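Local coordinates for protein LupI (Flavobacterium sp. YS-80-122, PDB 6IY4) that probably inhibits a metalloendopeptidase, the psychrophilic marine protease MP, as a member of the Inh family of protease inhibitors, at residues A[10-15]-A[37-42]. Numbering follows the deposited sequence.
Sequences WTFYVQ and SCLQAW
V14 sets one methyl, CG2, squarely over the five-membered ring of W42: a CH-pi contact with the carbon 3.5 Å from the ring centroid and only 7° off the ring normal. That methyl stands anti to the carbonyl carbon of V14 (chi1 of CG1 172°), and the two side chains run past each other in opposite directions. On the opposite face of the indole, offset toward the rim, lies C38 O, so the ring has the strand on one face and a carbonyl of its own turn on the other. The benzo end reaches on to the strand backbone, W42 CH2 coming 3.6 Å from F12 O and 3.9 Å from Y13 CA, while CZ3 meets F12 CB. Two residues before V14, F12 crosses L39 at about a right angle. L39 CD2 touches F12 CD2 at 3.7 Å, and the other L39 methyl, CD1, lies over one face of the F12 ring, toward the rim. The W42 N-H hydrogen-bonds to L39 O, tying the two apolar residues into one turn. The contact seats the 37-41 turn on strand 8-14 of the antiparallel sheet. The C22-C38 disulfide links that turn to neighbouring strand 22-26; F12 also touches V24 of that strand and M90 of strand 86-92, on the other side of strand 8-14.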
ATOM      1  N   TRP A  10       5.433   6.289  -3.082  1.00 19.40           N
ATOM      2  CA  TRP A  10       4.747   6.147  -1.787  1.00 18.50           C
ATOM      3  C   TRP A  10       5.718   5.584  -0.769  1.00 19.60           C
ATOM      4  O   TRP A  10       6.472   4.656  -1.090  1.00 20.75           O
ATOM      5  CB  TRP A  10       3.525   5.251  -1.905  1.00 17.41           C
ATOM      6  CG  TRP A  10       2.383   5.854  -2.664  1.00 18.35           C
ATOM      7  CD1 TRP A  10       2.212   5.837  -4.019  1.00 19.18           C
ATOM      8  CD2 TRP A  10       1.263   6.580  -2.123  1.00 16.75           C
ATOM      9  NE1 TRP A  10       1.065   6.483  -4.359  1.00 19.62           N
ATOM     10  CE2 TRP A  10       0.460   6.943  -3.236  1.00 17.57           C
ATOM     11  CE3 TRP A  10       0.847   6.938  -0.833  1.00 18.12           C
ATOM     12  CZ2 TRP A  10      -0.740   7.629  -3.066  1.00 18.21           C
ATOM     13  CZ3 TRP A  10      -0.347   7.604  -0.681  1.00 17.97           C
ATOM     14  CH2 TRP A  10      -1.114   7.948  -1.785  1.00 17.91           C
ATOM     15  N   THR A  11       5.567   6.028   0.462  1.00 19.68           N
ATOM     16  CA  THR A  11       6.374   5.540   1.596  1.00 18.29           C
ATOM     17  C   THR A  11       5.466   4.764   2.533  1.00 18.75           C
ATOM     18  O   THR A  11       4.395   5.299   2.920  1.00 20.17           O
ATOM     19  CB  THR A  11       7.034   6.700   2.320  1.00 23.31           C
ATOM     20  OG1 THR A  11       7.842   7.370   1.342  1.00 25.82           O
ATOM     21  CG2 THR A  11       7.896   6.188   3.442  1.00 26.32           C
ATOM     22  N   PHE A  12       5.842   3.527   2.794  1.00 18.44           N
ATOM     23  CA  PHE A  12       5.097   2.588   3.649  1.00 18.09           C
ATOM     24  C   PHE A  12       5.842   2.435   4.977  1.00 20.08           C
ATOM     25  O   PHE A  12       7.067   2.258   4.964  1.00 20.08           O
ATOM     26  CB  PHE A  12       4.997   1.216   2.988  1.00 19.04           C
ATOM     27  CG  PHE A  12       4.091   1.137   1.793  1.00 20.04           C
ATOM     28  CD1 PHE A  12       4.524   1.582   0.552  1.00 21.65           C
ATOM     29  CD2 PHE A  12       2.826   0.600   1.891  1.00 22.30           C
ATOM     30  CE1 PHE A  12       3.706   1.482  -0.556  1.00 22.78           C
ATOM     31  CE2 PHE A  12       1.990   0.539   0.782  1.00 24.14           C
ATOM     32  CZ  PHE A  12       2.451   0.963  -0.434  1.00 24.70           C
ATOM     33  N   TYR A  13       5.071   2.353   6.046  1.00 18.79           N
ATOM     34  CA  TYR A  13       5.620   2.002   7.371  1.00 18.81           C
ATOM     35  C   TYR A  13       4.497   1.528   8.282  1.00 20.71           C
ATOM     36  O   TYR A  13       3.323   1.890   8.066  1.00 21.72           O
ATOM     37  CB  TYR A  13       6.371   3.176   7.983  1.00 20.41           C
ATOM     38  CG  TYR A  13       5.564   4.409   8.275  1.00 22.33           C
ATOM     39  CD1 TYR A  13       5.394   5.364   7.302  1.00 26.03           C
ATOM     40  CD2 TYR A  13       4.989   4.612   9.506  1.00 26.47           C
ATOM     41  CE1 TYR A  13       4.663   6.513   7.558  1.00 27.40           C
ATOM     42  CE2 TYR A  13       4.239   5.747   9.772  1.00 27.87           C
ATOM     43  CZ  TYR A  13       4.113   6.711   8.803  1.00 29.56           C
ATOM     44  OH  TYR A  13       3.394   7.848   9.026  1.00 34.19           O
ATOM     45  N   VAL A  14       4.863   0.791   9.300  1.00 22.14           N
ATOM     46  CA  VAL A  14       3.903   0.360  10.332  1.00 23.24           C
ATOM     47  C   VAL A  14       3.898   1.459  11.403  1.00 25.67           C
ATOM     48  O   VAL A  14       4.980   1.904  11.893  1.00 24.41           O
ATOM     49  CB  VAL A  14       4.274  -1.008  10.929  1.00 24.13           C
ATOM     50  CG1 VAL A  14       3.388  -1.354  12.114  1.00 27.67           C
ATOM     51  CG2 VAL A  14       4.227  -2.133   9.913  1.00 26.45           C
ATOM     52  N   GLN A  15       2.715   1.906  11.768  1.00 21.89           N
ATOM     53  CA  GLN A  15       2.559   2.962  12.782  1.00 24.68           C
ATOM     54  C   GLN A  15       3.287   2.525  14.051  1.00 24.61           C
ATOM     55  O   GLN A  15       3.095   1.351  14.441  1.00 26.52           O
ATOM     56  CB  GLN A  15       1.092   3.191  13.117  1.00 27.15           C
ATOM     57  CG  GLN A  15       0.857   4.409  13.979  1.00 30.87           C
ATOM     58  CD  GLN A  15       0.183   5.450  13.123  1.00 40.50           C
ATOM     59  OE1 GLN A  15      -1.042   5.445  12.918  1.00 41.72           O
ATOM     60  NE2 GLN A  15       1.006   6.293  12.532  1.00 39.82           N
ATOM     61  N   SER A  37       8.811  -5.725  -2.288  1.00 30.16           N
ATOM     62  CA  SER A  37       9.337  -6.873  -1.500  1.00 34.28           C
ATOM     63  C   SER A  37       9.289  -6.571   0.005  1.00 31.14           C
ATOM     64  O   SER A  37       9.022  -7.497   0.785  1.00 33.11           O
ATOM     65  CB  SER A  37      10.737  -7.224  -1.959  1.00 34.63           C
ATOM     66  OG  SER A  37      11.693  -6.307  -1.436  1.00 40.23           O
ATOM     67  N   CYS A  38       9.481  -5.311   0.410  1.00 31.26           N
ATOM     68  CA  CYS A  38       9.552  -4.917   1.838  1.00 30.40           C
ATOM     69  C   CYS A  38       8.240  -5.199   2.561  1.00 30.49           C
ATOM     70  O   CYS A  38       8.263  -5.447   3.774  1.00 31.35           O
ATOM     71  CB  CYS A  38       9.840  -3.440   2.033  1.00 30.65           C
ATOM     72  SG  CYS A  38       8.577  -2.351   1.307  1.00 35.95           S
ATOM     73  N   LEU A  39       7.117  -5.209   1.858  1.00 30.12           N
ATOM     74  CA  LEU A  39       5.804  -5.396   2.525  1.00 29.18           C
ATOM     75  C   LEU A  39       5.642  -6.835   2.996  1.00 30.28           C
ATOM     76  O   LEU A  39       4.778  -7.049   3.855  1.00 28.69           O
ATOM     77  CB  LEU A  39       4.663  -5.013   1.580  1.00 27.61           C
ATOM     78  CG  LEU A  39       4.690  -3.583   1.047  1.00 29.95           C
ATOM     79  CD1 LEU A  39       3.434  -3.311   0.213  1.00 32.68           C
ATOM     80  CD2 LEU A  39       4.787  -2.551   2.157  1.00 32.28           C
ATOM     81  N   GLN A  40       6.479  -7.764   2.526  1.00 29.76           N
ATOM     82  CA  GLN A  40       6.502  -9.184   2.992  1.00 34.68           C
ATOM     83  C   GLN A  40       6.718  -9.236   4.511  1.00 32.06           C
ATOM     84  O   GLN A  40       6.195 -10.113   5.162  1.00 34.33           O
ATOM     85  CB  GLN A  40       7.617  -9.942   2.256  1.00 35.76           C
ATOM     86  CG  GLN A  40       7.740 -11.431   2.606  1.00 40.54           C
ATOM     87  CD  GLN A  40       8.710 -11.741   3.729  1.00 40.45           C
ATOM     88  OE1 GLN A  40       9.356 -10.868   4.299  1.00 38.59           O
ATOM     89  NE2 GLN A  40       8.831 -13.017   4.038  1.00 47.15           N
ATOM     90  N   ALA A  41       7.467  -8.308   5.072  1.00 34.18           N
ATOM     91  CA  ALA A  41       7.738  -8.276   6.524  1.00 31.76           C
ATOM     92  C   ALA A  41       6.447  -7.964   7.276  1.00 30.09           C
ATOM     93  O   ALA A  41       6.367  -8.276   8.497  1.00 33.47           O
ATOM     94  CB  ALA A  41       8.789  -7.245   6.826  1.00 36.54           C
ATOM     95  N   TRP A  42       5.446  -7.380   6.611  1.00 28.02           N
ATOM     96  CA  TRP A  42       4.300  -6.748   7.323  1.00 26.86           C
ATOM     97  C   TRP A  42       2.971  -7.433   6.975  1.00 28.67           C
ATOM     98  O   TRP A  42       2.025  -7.391   7.790  1.00 30.46           O
ATOM     99  CB  TRP A  42       4.254  -5.251   6.985  1.00 27.24           C
ATOM    100  CG  TRP A  42       5.460  -4.485   7.435  1.00 28.32           C
ATOM    101  CD1 TRP A  42       6.219  -4.722   8.545  1.00 31.54           C
ATOM    102  CD2 TRP A  42       6.034  -3.324   6.810  1.00 27.87           C
ATOM    103  NE1 TRP A  42       7.213  -3.789   8.651  1.00 32.72           N
ATOM    104  CE2 TRP A  42       7.145  -2.934   7.586  1.00 31.56           C
ATOM    105  CE3 TRP A  42       5.731  -2.582   5.673  1.00 26.15           C
ATOM    106  CZ2 TRP A  42       7.943  -1.839   7.265  1.00 29.39           C
ATOM    107  CZ3 TRP A  42       6.531  -1.513   5.346  1.00 26.23           C
ATOM    108  CH2 TRP A  42       7.621  -1.141   6.128  1.00 25.25           C
TER